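PDB 4RHO: immunity protein 52 domain-containing protein from Burkholderia pseudomallei K96243, which is of unknown function but probably acts as an immunity protein that neutralises a cognate toxin and so protects the bacterium that makes it. Local coordinates for residues A146-V155 and V186-K194; S37-V47 and A77-S85. All blocks are in the same frame, centred on the assembly; numbering follows the deposited sequence.

Contact 1. Residues A146-V155 and V186-K194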
ATOM      1  N   ALA A 146      -2.091  -8.113  16.048  1.00 67.54           N
ATOM      2  CA  ALA A 146      -2.206  -7.091  15.002  1.00 64.13           C
ATOM      3  C   ALA A 146      -3.320  -6.094  15.331  1.00 62.65           C
ATOM      4  O   ALA A 146      -4.499  -6.390  15.124  1.00 61.19           O
ATOM      5  CB  ALA A 146      -2.466  -7.744  13.651  1.00 64.20           C
ATOM      6  N   LYS A 147      -2.947  -4.923  15.877  1.00 56.16           N
ATOM      7  CA  LYS A 147      -3.907  -3.872  16.225  1.00 53.72           C
ATOM      8  C   LYS A 147      -4.324  -3.093  14.984  1.00 51.78           C
ATOM      9  O   LYS A 147      -3.503  -2.874  14.093  1.00 49.83           O
ATOM     10  CB  LYS A 147      -3.306  -2.912  17.269  1.00 56.76           C
ATOM     11  CG  LYS A 147      -2.906  -3.588  18.577  1.00 70.27           C
ATOM     12  CD  LYS A 147      -2.256  -2.599  19.531  1.00 78.36           C
ATOM     13  CE  LYS A 147      -1.812  -3.253  20.809  1.00 88.78           C
ATOM     14  NZ  LYS A 147      -1.164  -2.279  21.724  1.00 97.96           N
ATOM     15  N   SER A 148      -5.584  -2.621  14.948  1.00 45.59           N
ATOM     16  CA  SER A 148      -6.083  -1.815  13.828  1.00 42.97           C
ATOM     17  C   SER A 148      -5.415  -0.430  13.807  1.00 44.63           C
ATOM     18  O   SER A 148      -5.208   0.138  12.737  1.00 43.41           O
ATOM     19  CB  SER A 148      -7.601  -1.666  13.908  1.00 45.08           C
ATOM     20  OG  SER A 148      -7.987  -0.936  15.059  1.00 53.22           O
ATOM     21  N   GLN A 149      -5.040   0.091  14.993  1.00 41.02           N
ATOM     22  CA  GLN A 149      -4.374   1.391  15.097  1.00 40.29           C
ATOM     23  C   GLN A 149      -2.994   1.351  14.416  1.00 43.04           C
ATOM     24  O   GLN A 149      -2.593   2.330  13.791  1.00 42.71           O
ATOM     25  CB  GLN A 149      -4.238   1.816  16.570  1.00 42.97           C
ATOM     26  CG  GLN A 149      -3.738   3.261  16.749  1.00 62.95           C
ATOM     27  CD  GLN A 149      -4.661   4.265  16.089  1.00 83.27           C
ATOM     28  OE1 GLN A 149      -5.850   4.370  16.420  1.00 80.86           O
ATOM     29  NE2 GLN A 149      -4.122   5.043  15.156  1.00 71.28           N
ATOM     30  N   ASP A 150      -2.296   0.191  14.493  1.00 39.13           N
ATOM     31  CA  ASP A 150      -0.996   0.014  13.840  1.00 38.98           C
ATOM     32  C   ASP A 150      -1.129   0.129  12.311  1.00 40.67           C
ATOM     33  O   ASP A 150      -0.314   0.796  11.677  1.00 39.84           O
ATOM     34  CB  ASP A 150      -0.373  -1.341  14.224  1.00 42.03           C
ATOM     35  CG  ASP A 150       0.007  -1.450  15.697  1.00 53.67           C
ATOM     36  OD1 ASP A 150       0.245  -0.395  16.330  1.00 53.72           O
ATOM     37  OD2 ASP A 150       0.158  -2.588  16.186  1.00 62.26           O
ATOM     38  N   LEU A 151      -2.198  -0.483  11.726  1.00 35.94           N
ATOM     39  CA  LEU A 151      -2.455  -0.391  10.281  1.00 34.24           C
ATOM     40  C   LEU A 151      -2.870   1.033   9.893  1.00 36.19           C
ATOM     41  O   LEU A 151      -2.455   1.534   8.843  1.00 34.87           O
ATOM     42  CB  LEU A 151      -3.543  -1.393   9.855  1.00 33.90           C
ATOM     43  CG  LEU A 151      -3.789  -1.486   8.339  1.00 37.58           C
ATOM     44  CD1 LEU A 151      -2.552  -2.016   7.612  1.00 37.87           C
ATOM     45  CD2 LEU A 151      -4.991  -2.347   8.037  1.00 39.35           C
ATOM     46  N   ALA A 152      -3.686   1.689  10.747  1.00 32.18           N
ATOM     47  CA  ALA A 152      -4.097   3.077  10.532  1.00 31.11           C
ATOM     48  C   ALA A 152      -2.879   3.994  10.436  1.00 34.24           C
ATOM     49  O   ALA A 152      -2.835   4.865   9.569  1.00 33.98           O
ATOM     50  CB  ALA A 152      -5.008   3.534  11.663  1.00 32.15           C
ATOM     51  N   ASP A 153      -1.847   3.746  11.290  1.00 30.75           N
ATOM     52  CA  ASP A 153      -0.606   4.532  11.281  1.00 31.18           C
ATOM     53  C   ASP A 153       0.138   4.372   9.955  1.00 33.16           C
ATOM     54  O   ASP A 153       0.687   5.347   9.434  1.00 32.75           O
ATOM     55  CB  ASP A 153       0.311   4.118  12.452  1.00 34.53           C
ATOM     56  CG  ASP A 153      -0.215   4.516  13.828  1.00 45.72           C
ATOM     57  OD1 ASP A 153      -1.094   5.414  13.894  1.00 45.09           O
ATOM     58  OD2 ASP A 153       0.308   3.993  14.835  1.00 52.78           O
ATOM     59  N   VAL A 154       0.174   3.144   9.416  1.00 29.06           N
ATOM     60  CA  VAL A 154       0.861   2.875   8.149  1.00 28.64           C
ATOM     61  C   VAL A 154       0.094   3.540   6.982  1.00 30.82           C
ATOM     62  O   VAL A 154       0.711   4.198   6.144  1.00 30.18           O
ATOM     63  CB  VAL A 154       1.054   1.352   7.913  1.00 32.70           C
ATOM     64  CG1 VAL A 154       1.718   1.087   6.558  1.00 32.26           C
ATOM     65  CG2 VAL A 154       1.871   0.727   9.046  1.00 33.52           C
ATOM     66  N   VAL A 155      -1.265   3.469   7.010  1.00 26.18           N
ATOM     67  CA  VAL A 155      -2.108   4.089   5.970  1.00 24.48           C
ATOM     68  C   VAL A 155      -1.944   5.644   5.984  1.00 27.65           C
ATOM     69  O   VAL A 155      -1.805   6.253   4.915  1.00 27.26           O
ATOM     70  CB  VAL A 155      -3.606   3.674   6.121  1.00 26.90           C
ATOM     71  CG1 VAL A 155      -4.502   4.479   5.173  1.00 25.82           C
ATOM     72  CG2 VAL A 155      -3.782   2.178   5.887  1.00 26.29           C
ATOM     73  N   VAL A 186     -13.842  -1.942   0.909  1.00 26.35           N
ATOM     74  CA  VAL A 186     -13.588  -1.427   2.253  1.00 25.82           C
ATOM     75  C   VAL A 186     -12.569  -2.326   2.969  1.00 30.00           C
ATOM     76  O   VAL A 186     -11.613  -1.819   3.556  1.00 30.07           O
ATOM     77  CB  VAL A 186     -14.904  -1.289   3.073  1.00 29.82           C
ATOM     78  CG1 VAL A 186     -14.616  -1.153   4.562  1.00 29.42           C
ATOM     79  CG2 VAL A 186     -15.729  -0.116   2.576  1.00 29.70           C
ATOM     80  N   GLY A 187     -12.733  -3.653   2.827  1.00 25.90           N
ATOM     81  CA  GLY A 187     -11.863  -4.627   3.483  1.00 25.41           C
ATOM     82  C   GLY A 187     -11.691  -4.335   4.954  1.00 28.09           C
ATOM     83  O   GLY A 187     -12.673  -4.055   5.650  1.00 27.07           O
ATOM     84  N   TRP A 188     -10.432  -4.290   5.425  1.00 24.71           N
ATOM     85  CA  TRP A 188     -10.153  -3.867   6.800  1.00 24.97           C
ATOM     86  C   TRP A 188     -10.335  -2.354   6.926  1.00 26.30           C
ATOM     87  O   TRP A 188     -11.074  -1.888   7.800  1.00 26.55           O
ATOM     88  CB  TRP A 188      -8.719  -4.274   7.223  1.00 24.22           C
ATOM     89  CG  TRP A 188      -8.482  -4.227   8.719  1.00 25.85           C
ATOM     90  CD1 TRP A 188      -9.300  -3.677   9.666  1.00 28.80           C
ATOM     91  CD2 TRP A 188      -7.370  -4.791   9.427  1.00 26.42           C
ATOM     92  NE1 TRP A 188      -8.770  -3.873  10.920  1.00 28.73           N
ATOM     93  CE2 TRP A 188      -7.584  -4.553  10.803  1.00 30.57           C
ATOM     94  CE3 TRP A 188      -6.229  -5.514   9.037  1.00 28.15           C
ATOM     95  CZ2 TRP A 188      -6.680  -4.979  11.786  1.00 30.99           C
ATOM     96  CZ3 TRP A 188      -5.326  -5.919  10.011  1.00 30.52           C
ATOM     97  CH2 TRP A 188      -5.554  -5.649  11.364  1.00 31.90           C
HETATM   98  N   MSE A 189      -9.692  -1.586   6.011  1.00 20.45           N
HETATM   99  CA  MSE A 189      -9.726  -0.111   6.009  1.00 18.78           C
HETATM  100  C   MSE A 189      -9.852   0.441   4.617  1.00 23.40           C
HETATM  101  O   MSE A 189      -9.205  -0.065   3.700  1.00 22.83           O
HETATM  102  CB  MSE A 189      -8.464   0.449   6.633  1.00 19.80           C
HETATM  103  CG  MSE A 189      -8.378   0.246   8.056  1.00 25.11           C
HETATM  104 SE   MSE A 189      -6.765   0.965   8.711  0.75 28.88          SE
HETATM  105  CE  MSE A 189      -7.038   0.561  10.530  1.00 27.12           C
ATOM    106  N   LEU A 190     -10.489   1.608   4.492  1.00 20.12           N
ATOM    107  CA  LEU A 190     -10.554   2.322   3.224  1.00 19.27           C
ATOM    108  C   LEU A 190     -10.384   3.816   3.444  1.00 23.05           C
ATOM    109  O   LEU A 190     -11.183   4.430   4.156  1.00 21.71           O
ATOM    110  CB  LEU A 190     -11.889   2.039   2.507  1.00 18.80           C
ATOM    111  CG  LEU A 190     -12.129   2.828   1.212  1.00 21.51           C
ATOM    112  CD1 LEU A 190     -11.204   2.357   0.106  1.00 20.02           C
ATOM    113  CD2 LEU A 190     -13.567   2.719   0.773  1.00 24.19           C
ATOM    114  N   TYR A 191      -9.351   4.416   2.820  1.00 19.64           N
ATOM    115  CA  TYR A 191      -9.152   5.860   2.880  1.00 19.61           C
ATOM    116  C   TYR A 191      -9.749   6.535   1.656  1.00 25.66           C
ATOM    117  O   TYR A 191      -9.512   6.100   0.527  1.00 25.26           O
ATOM    118  CB  TYR A 191      -7.651   6.214   3.002  1.00 19.86           C
ATOM    119  CG  TYR A 191      -7.366   7.692   2.789  1.00 20.81           C
ATOM    120  CD1 TYR A 191      -7.554   8.615   3.817  1.00 22.27           C
ATOM    121  CD2 TYR A 191      -6.974   8.175   1.540  1.00 21.45           C
ATOM    122  CE1 TYR A 191      -7.333   9.979   3.617  1.00 22.15           C
ATOM    123  CE2 TYR A 191      -6.743   9.539   1.329  1.00 22.20           C
ATOM    124  CZ  TYR A 191      -6.928  10.438   2.369  1.00 28.81           C
ATOM    125  OH  TYR A 191      -6.706  11.781   2.164  1.00 25.69           O
ATOM    126  N   LEU A 192     -10.499   7.612   1.875  1.00 23.92           N
ATOM    127  CA  LEU A 192     -11.024   8.444   0.800  1.00 24.52           C
ATOM    128  C   LEU A 192     -10.758   9.913   1.113  1.00 30.31           C
ATOM    129  O   LEU A 192     -10.863  10.323   2.264  1.00 31.04           O
ATOM    130  CB  LEU A 192     -12.539   8.194   0.599  1.00 24.55           C
ATOM    131  CG  LEU A 192     -12.923   6.805   0.068  1.00 28.61           C
ATOM    132  CD1 LEU A 192     -14.404   6.590   0.148  1.00 28.62           C
ATOM    133  CD2 LEU A 192     -12.430   6.606  -1.370  1.00 32.43           C
ATOM    134  N   PRO A 193     -10.326  10.719   0.115  1.00 27.62           N
ATOM    135  CA  PRO A 193      -9.979  12.127   0.414  1.00 27.70           C
ATOM    136  C   PRO A 193     -11.230  13.003   0.599  1.00 31.61           C
ATOM    137  O   PRO A 193     -11.335  14.076   0.009  1.00 31.47           O
ATOM    138  CB  PRO A 193      -9.158  12.553  -0.805  1.00 29.67           C
ATOM    139  CG  PRO A 193      -9.655  11.702  -1.910  1.00 33.86           C
ATOM    140  CD  PRO A 193     -10.095  10.385  -1.304  1.00 29.00           C
ATOM    141  N   LYS A 194     -12.158  12.548   1.444  1.00 29.40           N
ATOM    142  CA  LYS A 194     -13.379  13.281   1.762  1.00 30.50           C
ATOM    143  C   LYS A 194     -13.658  13.203   3.244  1.00 35.13           C
ATOM    144  O   LYS A 194     -13.203  12.262   3.910  1.00 34.45           O
ATOM    145  CB  LYS A 194     -14.581  12.720   0.955  1.00 33.95           C
ATOM    146  CG  LYS A 194     -14.584  13.151  -0.515  1.00 54.45           C
ATOM    147  CD  LYS A 194     -15.724  12.498  -1.320  1.00 65.32           C
ATOM    148  CE  LYS A 194     -15.447  11.041  -1.637  1.00 77.12           C
ATOM    149  NZ  LYS A 194     -16.413  10.496  -2.617  1.00 84.62           N
TER
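Leu151 lies against both Trp188 and Met189, where helix 148-155 packs over the antiparallel sheet, its axis 31° from that of strand 189-192. A classic beta bulge opposite Ala169 lets these two consecutive residues both point at the helix. Leu151 CB sits 4.1 Å from the methyl CE of Met189, a selenomethionine. One atom further, Leu151 CG is 3.9 Å from Met189 SE, the two side chains running side by side but pointing opposite ways. With CG placed trans to the backbone N (chi1 -174°), the CD2 branch then reaches both residues: it lies 3.8 Å from Met189 SE and 3.5 Å from Trp188 CE3, coming at the indole obliquely, nearest this carbon of its benzene ring.

Trp188 NE1 spends its hydrogen on Val224 O, which helps fix the ring's rotation, and Ser148 CB rests 3.9 Å from that same NE1. One turn after Ser148, Ala152 CB meets Met189 CE at 3.8 Å. Ile220 and Val222 of the adjacent strand 215-222 also touch Met189. Further along, the Tyr191 ring leads away from the helix, leaving Tyr191 CB to meet Val155 CG1 at 4.2 Å.

Contact 2. Residues S37-V47 and A77-S85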
ATOM      1  N   SER A  37      14.739   8.569  -7.274  1.00 36.52           N
ATOM      2  CA  SER A  37      15.172   9.185  -6.029  1.00 35.66           C
ATOM      3  C   SER A  37      13.957   9.632  -5.191  1.00 37.06           C
ATOM      4  O   SER A  37      13.887   9.326  -3.994  1.00 35.85           O
ATOM      5  CB  SER A  37      16.088  10.368  -6.315  1.00 39.72           C
ATOM      6  OG  SER A  37      16.959  10.614  -5.227  1.00 51.70           O
ATOM      7  N   GLU A  38      12.958  10.272  -5.845  1.00 31.80           N
ATOM      8  CA  GLU A  38      11.728  10.694  -5.170  1.00 30.17           C
ATOM      9  C   GLU A  38      10.888   9.472  -4.766  1.00 30.42           C
ATOM     10  O   GLU A  38      10.322   9.451  -3.676  1.00 30.01           O
ATOM     11  CB  GLU A  38      10.904  11.642  -6.080  1.00 31.63           C
ATOM     12  CG  GLU A  38       9.600  12.134  -5.451  1.00 38.95           C
ATOM     13  CD  GLU A  38       9.763  12.996  -4.212  1.00 59.39           C
ATOM     14  OE1 GLU A  38      10.761  13.752  -4.141  1.00 62.20           O
ATOM     15  OE2 GLU A  38       8.849  12.983  -3.356  1.00 55.32           O
HETATM   16  N   MSE A  39      10.845   8.436  -5.630  1.00 23.89           N
HETATM   17  CA  MSE A  39      10.090   7.216  -5.335  1.00 21.33           C
HETATM   18  C   MSE A  39      10.655   6.501  -4.091  1.00 27.96           C
HETATM   19  O   MSE A  39       9.904   6.209  -3.157  1.00 28.45           O
HETATM   20  CB  MSE A  39      10.090   6.270  -6.539  1.00 22.04           C
HETATM   21  CG  MSE A  39       9.120   6.689  -7.633  1.00 26.60           C
HETATM   22 SE   MSE A  39       9.040   5.407  -9.101  0.75 31.23          SE
HETATM   23  CE  MSE A  39      10.311   6.170 -10.224  1.00 28.69           C
ATOM     24  N   LEU A  40      11.989   6.289  -4.051  1.00 25.89           N
ATOM     25  CA  LEU A  40      12.638   5.620  -2.914  1.00 26.26           C
ATOM     26  C   LEU A  40      12.536   6.456  -1.618  1.00 30.49           C
ATOM     27  O   LEU A  40      12.437   5.884  -0.533  1.00 30.31           O
ATOM     28  CB  LEU A  40      14.105   5.318  -3.228  1.00 26.62           C
ATOM     29  CG  LEU A  40      14.344   4.131  -4.156  1.00 30.68           C
ATOM     30  CD1 LEU A  40      15.799   4.024  -4.527  1.00 31.06           C
ATOM     31  CD2 LEU A  40      13.865   2.834  -3.517  1.00 31.96           C
ATOM     32  N   SER A  41      12.549   7.807  -1.735  1.00 27.17           N
ATOM     33  CA  SER A  41      12.423   8.675  -0.550  1.00 28.25           C
ATOM     34  C   SER A  41      11.001   8.588   0.039  1.00 31.43           C
ATOM     35  O   SER A  41      10.845   8.569   1.259  1.00 31.14           O
ATOM     36  CB  SER A  41      12.769  10.122  -0.893  1.00 33.03           C
ATOM     37  OG  SER A  41      11.824  10.679  -1.788  1.00 47.23           O
ATOM     38  N   ARG A  42       9.965   8.477  -0.841  1.00 27.39           N
ATOM     39  CA  ARG A  42       8.570   8.289  -0.394  1.00 26.79           C
ATOM     40  C   ARG A  42       8.393   6.915   0.223  1.00 29.94           C
ATOM     41  O   ARG A  42       7.709   6.778   1.233  1.00 29.26           O
ATOM     42  CB  ARG A  42       7.589   8.471  -1.562  1.00 25.94           C
ATOM     43  CG  ARG A  42       7.560   9.873  -2.109  1.00 30.49           C
ATOM     44  CD  ARG A  42       6.466  10.044  -3.122  1.00 31.87           C
ATOM     45  NE  ARG A  42       6.514  11.362  -3.743  1.00 39.56           N
ATOM     46  CZ  ARG A  42       5.543  11.857  -4.501  1.00 52.25           C
ATOM     47  NH1 ARG A  42       4.418  11.173  -4.680  1.00 34.14           N
ATOM     48  NH2 ARG A  42       5.667  13.059  -5.045  1.00 37.87           N
ATOM     49  N   GLU A  43       9.040   5.891  -0.369  1.00 26.90           N
ATOM     50  CA  GLU A  43       8.999   4.528   0.159  1.00 26.38           C
ATOM     51  C   GLU A  43       9.715   4.452   1.513  1.00 31.20           C
ATOM     52  O   GLU A  43       9.257   3.743   2.412  1.00 31.74           O
ATOM     53  CB  GLU A  43       9.627   3.546  -0.840  1.00 27.48           C
ATOM     54  CG  GLU A  43       8.772   3.328  -2.080  1.00 35.47           C
ATOM     55  CD  GLU A  43       9.352   2.371  -3.101  1.00 50.37           C
ATOM     56  OE1 GLU A  43      10.576   2.112  -3.051  1.00 47.73           O
ATOM     57  OE2 GLU A  43       8.593   1.925  -3.989  1.00 46.10           O
ATOM     58  N   SER A  44      10.780   5.265   1.690  1.00 27.53           N
ATOM     59  CA  SER A  44      11.533   5.334   2.950  1.00 28.20           C
ATOM     60  C   SER A  44      10.649   5.842   4.103  1.00 33.54           C
ATOM     61  O   SER A  44      10.863   5.463   5.258  1.00 33.36           O
ATOM     62  CB  SER A  44      12.749   6.238   2.792  1.00 30.21           C
ATOM     63  OG  SER A  44      13.544   6.217   3.962  1.00 38.81           O
ATOM     64  N   LYS A  45       9.685   6.732   3.791  1.00 30.82           N
ATOM     65  CA  LYS A  45       8.736   7.236   4.794  1.00 31.09           C
ATOM     66  C   LYS A  45       7.783   6.122   5.226  1.00 34.67           C
ATOM     67  O   LYS A  45       7.511   5.967   6.416  1.00 34.96           O
ATOM     68  CB  LYS A  45       7.939   8.439   4.234  1.00 33.64           C
ATOM     69  CG  LYS A  45       8.820   9.608   3.756  1.00 46.35           C
ATOM     70  CD  LYS A  45       9.494  10.348   4.926  1.00 54.03           C
ATOM     71  CE  LYS A  45      10.394  11.470   4.446  1.00 62.37           C
ATOM     72  NZ  LYS A  45       9.636  12.501   3.683  1.00 68.79           N
ATOM     73  N   VAL A  46       7.315   5.309   4.255  1.00 30.47           N
ATOM     74  CA  VAL A  46       6.434   4.173   4.533  1.00 30.06           C
ATOM     75  C   VAL A  46       7.210   3.088   5.312  1.00 34.95           C
ATOM     76  O   VAL A  46       6.697   2.556   6.295  1.00 35.00           O
ATOM     77  CB  VAL A  46       5.815   3.602   3.227  1.00 33.09           C
ATOM     78  CG1 VAL A  46       4.836   2.464   3.534  1.00 32.50           C
ATOM     79  CG2 VAL A  46       5.128   4.705   2.424  1.00 32.50           C
ATOM     80  N   VAL A  47       8.477   2.824   4.909  1.00 32.10           N
ATOM     81  CA  VAL A  47       9.345   1.864   5.608  1.00 32.36           C
ATOM     82  C   VAL A  47       9.578   2.323   7.067  1.00 35.78           C
ATOM     83  O   VAL A  47       9.593   1.494   7.975  1.00 36.08           O
ATOM     84  CB  VAL A  47      10.697   1.667   4.856  1.00 36.48           C
ATOM     85  CG1 VAL A  47      11.706   0.917   5.725  1.00 37.39           C
ATOM     86  CG2 VAL A  47      10.485   0.948   3.527  1.00 35.70           C
ATOM     87  N   ALA A  77      18.428  -0.754  -0.499  1.00 34.51           N
ATOM     88  CA  ALA A  77      17.555   0.294  -1.022  1.00 32.56           C
ATOM     89  C   ALA A  77      17.931   1.672  -0.475  1.00 36.17           C
ATOM     90  O   ALA A  77      17.755   2.675  -1.168  1.00 34.42           O
ATOM     91  CB  ALA A  77      16.110  -0.019  -0.683  1.00 32.37           C
ATOM     92  N   PHE A  78      18.392   1.732   0.794  1.00 34.52           N
ATOM     93  CA  PHE A  78      18.645   3.011   1.455  1.00 35.06           C
ATOM     94  C   PHE A  78      20.033   3.059   2.083  1.00 42.76           C
ATOM     95  O   PHE A  78      20.613   2.012   2.388  1.00 43.47           O
ATOM     96  CB  PHE A  78      17.577   3.277   2.550  1.00 36.05           C
ATOM     97  CG  PHE A  78      16.163   2.938   2.147  1.00 35.96           C
ATOM     98  CD1 PHE A  78      15.430   3.792   1.332  1.00 37.84           C
ATOM     99  CD2 PHE A  78      15.539   1.796   2.635  1.00 37.65           C
ATOM    100  CE1 PHE A  78      14.122   3.476   0.957  1.00 37.65           C
ATOM    101  CE2 PHE A  78      14.222   1.495   2.280  1.00 39.23           C
ATOM    102  CZ  PHE A  78      13.519   2.340   1.449  1.00 36.35           C
ATOM    103  N   ASP A  79      20.525   4.287   2.376  1.00 40.81           N
ATOM    104  CA  ASP A  79      21.728   4.479   3.177  1.00 42.72           C
ATOM    105  C   ASP A  79      21.401   4.264   4.661  1.00 48.46           C
ATOM    106  O   ASP A  79      20.233   4.069   5.010  1.00 46.84           O
ATOM    107  CB  ASP A  79      22.317   5.895   2.949  1.00 45.48           C
ATOM    108  CG  ASP A  79      22.881   6.122   1.552  1.00 59.19           C
ATOM    109  OD1 ASP A  79      23.553   5.203   1.025  1.00 61.05           O
ATOM    110  OD2 ASP A  79      22.773   7.265   1.047  1.00 65.20           O
ATOM    111  N   ALA A  80      22.420   4.339   5.539  1.00 48.05           N
ATOM    112  CA  ALA A  80      22.224   4.155   6.985  1.00 49.38           C
ATOM    113  C   ALA A  80      21.242   5.207   7.567  1.00 54.44           C
ATOM    114  O   ALA A  80      20.548   4.927   8.550  1.00 54.21           O
ATOM    115  CB  ALA A  80      23.558   4.233   7.707  1.00 51.91           C
ATOM    116  N   ASP A  81      21.172   6.401   6.934  1.00 51.66           N
ATOM    117  CA  ASP A  81      20.301   7.490   7.395  1.00 51.68           C
ATOM    118  C   ASP A  81      18.845   7.333   6.854  1.00 53.46           C
ATOM    119  O   ASP A  81      17.943   8.049   7.291  1.00 53.27           O
ATOM    120  CB  ASP A  81      20.883   8.860   6.981  1.00 54.35           C
ATOM    121  CG  ASP A  81      21.378   8.913   5.540  1.00 67.86           C
ATOM    122  OD1 ASP A  81      20.720   8.308   4.661  1.00 67.64           O
ATOM    123  OD2 ASP A  81      22.400   9.589   5.289  1.00 76.03           O
ATOM    124  N   GLY A  82      18.651   6.400   5.924  1.00 47.95           N
ATOM    125  CA  GLY A  82      17.333   6.122   5.362  1.00 45.58           C
ATOM    126  C   GLY A  82      17.089   6.768   4.010  1.00 47.31           C
ATOM    127  O   GLY A  82      16.028   6.581   3.418  1.00 45.75           O
ATOM    128  N   SER A  83      18.061   7.552   3.517  1.00 43.17           N
ATOM    129  CA  SER A  83      17.938   8.195   2.208  1.00 41.95           C
ATOM    130  C   SER A  83      18.230   7.187   1.089  1.00 44.73           C
ATOM    131  O   SER A  83      18.930   6.202   1.323  1.00 44.31           O
ATOM    132  CB  SER A  83      18.885   9.393   2.107  1.00 46.04           C
ATOM    133  OG  SER A  83      20.241   8.981   2.134  1.00 53.92           O
ATOM    134  N   PRO A  84      17.695   7.400  -0.148  1.00 40.31           N
ATOM    135  CA  PRO A  84      18.000   6.451  -1.243  1.00 39.69           C
ATOM    136  C   PRO A  84      19.508   6.282  -1.438  1.00 43.99           C
ATOM    137  O   PRO A  84      20.237   7.276  -1.467  1.00 44.60           O
ATOM    138  CB  PRO A  84      17.346   7.101  -2.473  1.00 40.76           C
ATOM    139  CG  PRO A  84      16.314   8.021  -1.918  1.00 44.78           C
ATOM    140  CD  PRO A  84      16.842   8.514  -0.613  1.00 41.09           C
ATOM    141  N   SER A  85      19.990   5.023  -1.490  1.00 39.99           N
ATOM    142  CA  SER A  85      21.416   4.766  -1.693  1.00 40.58           C
ATOM    143  C   SER A  85      21.783   4.938  -3.164  1.00 44.31           C
ATOM    144  O   SER A  85      20.946   4.704  -4.038  1.00 43.37           O
ATOM    145  CB  SER A  85      21.792   3.366  -1.208  1.00 43.49           C
ATOM    146  OG  SER A  85      21.227   2.357  -2.024  1.00 50.47           O
TER
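Ser44 gives its hydroxyl to the loop: OG donates to Gly82 O at 2.6 Å. The donor stands somewhat out of the carbonyl plane, tilted 21° from it. The hydroxyl gets there because OG is trans to the backbone N (chi1 -175°), which also carries it over a face of the Phe78 ring, while Ser44 CB comes 3.6 Å from Phe78 CE1. The edge of that ring is turned to the helix backbone, CE1 lying 3.3 Å from Leu40 O near the ring plane. One turn after Ser44, Val47 CG2 meets Phe78 CZ obliquely at 3.9 Å. Toward the start of helix segment 37-47, Pro84 packs alongside Leu40, with Pro84 CG 3.7 Å from Leu40 CB and 3.5 Å from Ser37 O.

Behind these contacts the loop folds as a type I turn, Asp79 to Gly82, with Gly82 at positive phi forming a G1 bulge: Gly82 N bonds to Asp79 O, and Asp79 N to Ser83 O. An Asx turn braces it, Asp81 OD1 accepting from Ser83 N at 3.0 Å and from Ser83 OG at 2.7 Å. Further out, His59 packs edge-to-face with Phe78 and its NE2 hydrogen-bonds to Ser44 O, while Ser85 sits at the N-cap of helix 86-96 with its OG bonded to Pro76 O.

Overall arrangement
Contacts 1 and 2 bury nearly equal areas and are both largely buried, yet contact 1 lies deeper, its centre about 10 Å from the centre of the chain, against about 16 Å for the centre of contact 2. They share no element, and their centres are about 23 Å apart. Their helices, 148-162 and 36-51, nonetheless touch: Val46 packs on Ile158 and Phe162, so the two helices lie side by side over the sheet. Chemistry follows place. Contact 1, helix on strand, has no hydrogen bond between its segments and relies on apolar contacts round a tryptophan and a selenomethionine; contact 2, helix on an irregular loop, adds a side-chain-to-carbonyl hydrogen bond to its aromatic and proline packing.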